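Local coordinates for HpcH/HpaI aldolase/citrate lyase family protein (Burkholderia cenocepacia, PDB 4MF4), which belongs to the HpcH/HpaI aldolase/citrate lyase family and folds as a closed eight-stranded parallel beta/alpha (TIM) barrel, at residues Ala87-Pro90 against Trp91-Lys94; His117-Arg120 against Leu121-Pro125. One frame throughout, in Å; residues are numbered along the deposited sequence.

Contact 1 (Ala87-Pro90 against Trp91-Lys94)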
loop_
_atom_site.group_PDB
_atom_site.type_symbol
_atom_site.label_atom_id
_atom_site.label_comp_id
_atom_site.label_asym_id
_atom_site.label_seq_id
_atom_site.Cartn_x
_atom_site.Cartn_y
_atom_site.Cartn_z
ATOM N N ALA A 87 -1.862 19.604 12.412
ATOM C CA ALA A 87 -1.350 20.941 12.761
ATOM C C ALA A 87 -2.036 21.961 11.842
ATOM O O ALA A 87 -2.671 21.604 10.867
ATOM C CB ALA A 87 0.158 21.012 12.556
ATOM N N ARG A 88 -1.885 23.231 12.168
ATOM C CA ARG A 88 -2.552 24.273 11.418
ATOM C C ARG A 88 -1.637 24.786 10.296
ATOM O O ARG A 88 -1.244 25.941 10.316
ATOM C CB ARG A 88 -2.919 25.386 12.387
ATOM C CG ARG A 88 -4.110 26.183 11.976
ATOM C CD ARG A 88 -4.434 27.180 13.052
ATOM N NE ARG A 88 -3.386 28.165 13.174
ATOM C CZ ARG A 88 -2.526 28.251 14.168
ATOM N NH1 ARG A 88 -2.605 27.455 15.230
ATOM N NH2 ARG A 88 -1.630 29.219 14.121
ATOM N N GLU A 89 -1.257 23.905 9.367
ATOM C CA GLU A 89 -0.410 24.241 8.237
ATOM C C GLU A 89 -1.294 24.273 6.999
ATOM O O GLU A 89 -2.049 23.342 6.769
ATOM C CB GLU A 89 0.680 23.186 8.012
ATOM C CG GLU A 89 1.633 22.893 9.191
ATOM C CD GLU A 89 2.544 24.050 9.564
ATOM O OE1 GLU A 89 2.705 25.014 8.776
ATOM O OE2 GLU A 89 3.104 24.001 10.681
ATOM N N PRO A 90 -1.184 25.325 6.186
ATOM C CA PRO A 90 -2.007 25.406 4.986
ATOM C C PRO A 90 -2.055 24.094 4.152
ATOM O O PRO A 90 -3.139 23.630 3.749
ATOM C CB PRO A 90 -1.357 26.548 4.181
ATOM C CG PRO A 90 -0.649 27.408 5.185
ATOM C CD PRO A 90 -0.325 26.520 6.377
ATOM N N TRP A 91 -0.893 23.482 3.905
ATOM C CA TRP A 91 -0.865 22.302 3.025
ATOM C C TRP A 91 -1.618 21.092 3.580
ATOM O O TRP A 91 -2.269 20.359 2.830
ATOM C CB TRP A 91 0.579 21.946 2.625
ATOM C CG TRP A 91 1.367 21.100 3.585
ATOM C CD1 TRP A 91 2.148 21.549 4.614
ATOM C CD2 TRP A 91 1.568 19.671 3.543
ATOM N NE1 TRP A 91 2.778 20.484 5.256
ATOM C CE2 TRP A 91 2.428 19.324 4.626
ATOM C CE3 TRP A 91 1.100 18.656 2.724
ATOM C CZ2 TRP A 91 2.863 18.023 4.845
ATOM C CZ3 TRP A 91 1.509 17.356 2.963
ATOM C CH2 TRP A 91 2.371 17.051 4.020
ATOM N N LEU A 92 -1.555 20.883 4.895
ATOM C CA LEU A 92 -2.315 19.808 5.562
ATOM C C LEU A 92 -3.838 20.036 5.531
ATOM O O LEU A 92 -4.619 19.113 5.336
ATOM C CB LEU A 92 -1.845 19.704 7.011
ATOM C CG LEU A 92 -0.427 19.175 7.165
ATOM C CD1 LEU A 92 0.131 19.381 8.567
ATOM C CD2 LEU A 92 -0.379 17.686 6.768
ATOM N N VAL A 93 -4.253 21.272 5.713
ATOM C CA VAL A 93 -5.678 21.639 5.688
ATOM C C VAL A 93 -6.250 21.483 4.286
ATOM O O VAL A 93 -7.338 20.989 4.134
ATOM C CB VAL A 93 -5.894 23.072 6.210
ATOM C CG1 VAL A 93 -7.304 23.615 5.960
ATOM C CG2 VAL A 93 -5.556 23.135 7.687
ATOM N N LYS A 94 -5.496 21.938 3.284
ATOM C CA LYS A 94 -5.787 21.752 1.890
ATOM C C LYS A 94 -5.999 20.266 1.571
ATOM O O LYS A 94 -6.985 19.909 0.942
ATOM C CB LYS A 94 -4.576 22.287 1.123
ATOM C CG LYS A 94 -4.767 22.628 -0.307
ATOM C CD LYS A 94 -3.531 23.375 -0.811
ATOM C CE LYS A 94 -3.454 24.786 -0.293
ATOM N NZ LYS A 94 -2.071 25.305 -0.504
#

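Contact 2 (His117-Arg120 against Leu121-Pro125)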
loop_
_atom_site.group_PDB
_atom_site.type_symbol
_atom_site.label_atom_id
_atom_site.label_comp_id
_atom_site.label_asym_id
_atom_site.label_seq_id
_atom_site.Cartn_x
_atom_site.Cartn_y
_atom_site.Cartn_z
ATOM N N HIS A 117 -7.169 32.186 12.164
ATOM C CA HIS A 117 -6.282 31.639 11.103
ATOM C C HIS A 117 -6.807 30.271 10.619
ATOM O O HIS A 117 -6.916 30.020 9.444
ATOM C CB HIS A 117 -4.839 31.561 11.597
ATOM C CG HIS A 117 -3.885 31.049 10.561
ATOM N ND1 HIS A 117 -3.162 29.889 10.714
ATOM C CD2 HIS A 117 -3.586 31.510 9.326
ATOM C CE1 HIS A 117 -2.416 29.682 9.641
ATOM N NE2 HIS A 117 -2.670 30.643 8.776
ATOM N N ALA A 118 -7.228 29.431 11.543
ATOM C CA ALA A 118 -7.761 28.114 11.259
ATOM C C ALA A 118 -8.967 28.239 10.356
ATOM O O ALA A 118 -9.044 27.588 9.316
ATOM C CB ALA A 118 -8.120 27.407 12.572
ATOM N N VAL A 119 -9.847 29.172 10.679
ATOM C CA VAL A 119 -11.005 29.458 9.832
ATOM C C VAL A 119 -10.631 29.940 8.444
ATOM O O VAL A 119 -11.183 29.439 7.484
ATOM C CB VAL A 119 -11.983 30.497 10.474
ATOM C CG1 VAL A 119 -13.101 30.905 9.502
ATOM C CG2 VAL A 119 -12.619 29.920 11.725
ATOM N N ARG A 120 -9.727 30.913 8.343
ATOM C CA ARG A 120 -9.274 31.445 7.055
ATOM C C ARG A 120 -8.777 30.354 6.133
ATOM O O ARG A 120 -9.004 30.393 4.934
ATOM C CB ARG A 120 -8.111 32.449 7.241
ATOM C CG ARG A 120 -8.481 33.776 7.895
ATOM C CD ARG A 120 -7.236 34.655 8.065
ATOM N NE ARG A 120 -6.740 35.058 6.746
ATOM C CZ ARG A 120 -5.597 35.690 6.497
ATOM N NH1 ARG A 120 -4.754 35.984 7.479
ATOM N NH2 ARG A 120 -5.283 36.013 5.236
ATOM N N LEU A 121 -8.056 29.397 6.696
ATOM C CA LEU A 121 -7.480 28.302 5.940
ATOM C C LEU A 121 -8.556 27.435 5.335
ATOM O O LEU A 121 -8.293 26.780 4.333
ATOM C CB LEU A 121 -6.537 27.437 6.765
ATOM C CG LEU A 121 -5.220 28.036 7.251
ATOM C CD1 LEU A 121 -4.527 26.956 8.072
ATOM C CD2 LEU A 121 -4.282 28.513 6.151
ATOM N N THR A 122 -9.764 27.474 5.874
ATOM C CA THR A 122 -10.890 26.692 5.330
ATOM C C THR A 122 -11.837 27.405 4.371
ATOM O O THR A 122 -12.765 26.760 3.840
ATOM C CB THR A 122 -11.761 26.062 6.454
ATOM O OG1 THR A 122 -12.604 27.059 7.062
ATOM C CG2 THR A 122 -10.899 25.386 7.467
ATOM N N ARG A 123 -11.574 28.692 4.095
ATOM C CA ARG A 123 -12.478 29.517 3.298
ATOM C C ARG A 123 -11.838 29.971 1.969
ATOM O O ARG A 123 -10.745 30.476 1.948
ATOM C CB ARG A 123 -12.905 30.765 4.075
ATOM C CG ARG A 123 -13.741 30.519 5.347
ATOM C CD ARG A 123 -14.911 29.590 5.085
ATOM N NE ARG A 123 -15.978 29.662 6.077
ATOM C CZ ARG A 123 -16.136 28.844 7.120
ATOM N NH1 ARG A 123 -15.284 27.865 7.398
ATOM N NH2 ARG A 123 -17.189 29.010 7.916
ATOM N N PHE A 124 -12.549 29.746 0.874
ATOM C CA PHE A 124 -12.282 30.437 -0.367
ATOM C C PHE A 124 -12.489 31.950 -0.201
ATOM O O PHE A 124 -13.468 32.371 0.412
ATOM C CB PHE A 124 -13.233 29.943 -1.426
ATOM C CG PHE A 124 -12.976 28.529 -1.869
ATOM C CD1 PHE A 124 -11.707 28.108 -2.171
ATOM C CD2 PHE A 124 -14.041 27.646 -2.028
ATOM C CE1 PHE A 124 -11.487 26.814 -2.623
ATOM C CE2 PHE A 124 -13.837 26.369 -2.470
ATOM C CZ PHE A 124 -12.556 25.936 -2.754
ATOM N N PRO A 125 -11.582 32.769 -0.754
ATOM C CA PRO A 125 -11.835 34.219 -0.663
ATOM C C PRO A 125 -13.190 34.609 -1.301
ATOM O O PRO A 125 -13.481 34.234 -2.430
ATOM C CB PRO A 125 -10.662 34.851 -1.416
ATOM C CG PRO A 125 -9.736 33.762 -1.789
ATOM C CD PRO A 125 -10.380 32.436 -1.529
#

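Contact 1 (Ala87-Pro90 against Trp91-Lys94)
Two backbone bonds turn the loop at Glu-89 into the first turn of a helix. Val-93 N donates to Glu-89 O over 3.2 Å, and Lys-94 N donates to Pro-90 O over 2.9 Å, the latter nearly straight at 171°. Glu-89 is the N-cap residue, and Pro-90, which has no amide hydrogen to offer, fills the first helical position. Just before it, Arg-88 is the centre of an inverse gamma turn.

Side chains pack around this start. Glu-89 and Leu-92 run side by side in the same direction, with Leu-92 CD1 3.9 Å from Glu-89 CG; Glu-89 bends at chi2 (-67°), which leads its carboxylate away from residues 91-94. Glu-89 CB also comes within 4.0 Å of Trp-91 CD1, while Leu-92 CD2 covers one face of the indole toward its rim. Val-93 turns CG2 to Glu-89 O, at 3.6 Å.

Lys-94 NZ forms a salt bridge with Glu-56 of a second subunit, and Trp-91 packs on Trp-91 of a third. Within the chain, residues 87-90 lie in the loop from strand 80-84 into helix 90-98, with Val-93 against strand 103-106.

Contact 2 (His117-Arg120 against Leu121-Pro125)
Thr-122 grips Val-119 O twice where helix 112-121 gives way to the loop, and this belongs to the close-packed part of the contact. Its OG1 donates over 2.8 Å, in the carbonyl plane and on a lone pair, whereas its N, 2.9 Å from the same Val-119 O, reaches it from above that plane. Chi1 of 76° sets OG1 between the backbone N and the carbonyl carbon, and this turns the hydroxyl back to the preceding turn. Thr-122 OG1 in turn accepts from Arg-123 NH1 at 2.8 Å, nearly in the guanidinium plane. Thr-122 CG2 sits 3.4 Å from Ala-118 O, and the Thr-122 side chain also touches Leu-104 and Phe-106 of strand 103-106. Equally close is buried Leu-121, whose CG lies 3.4 Å from His-117 O and makes a CH-pi contact over one face of the His-117 imidazole, 4.1 Å from its centroid.

On this outer helix of the TIM barrel the last bonds shorten as the helix winds down. Leu-121 N still makes an i to i-4 bond with His-117 O (3.0 Å), but Thr-122 N and Arg-123 N bond three residues back, to Val-119 O and Arg-120 O.

Packing is looser on the partly exposed side. Val-119 CG1 lies 4.3 Å above the plane of the Arg-123 guanidinium, toward its rim. Arg-120, partly exposed, hydrogen-bonds through NE to Asp-131 O.

In the fold
Contact 1 closes before contact 2 opens along the chain, and their centres lie 10 Å apart on the same side of the chain's centre. The first marks the start of helix 90-98, the second the place where helix 112-121 gives way to a loop; strand 103-106 comes between them in sequence. The two regions touch: Arg-88, in the loop before helix 90-98, brings NE 3.0 Å from His-117 ND1, a probable hydrogen bond, while Pro-90 and Val-93 pack on Leu-121 and Arg-88 on Ala-118. Helices 90-98 and 112-121 are thereby joined beside strand 103-106. Both regions also touch a second subunit, so this flank takes part in the six-chain assembly.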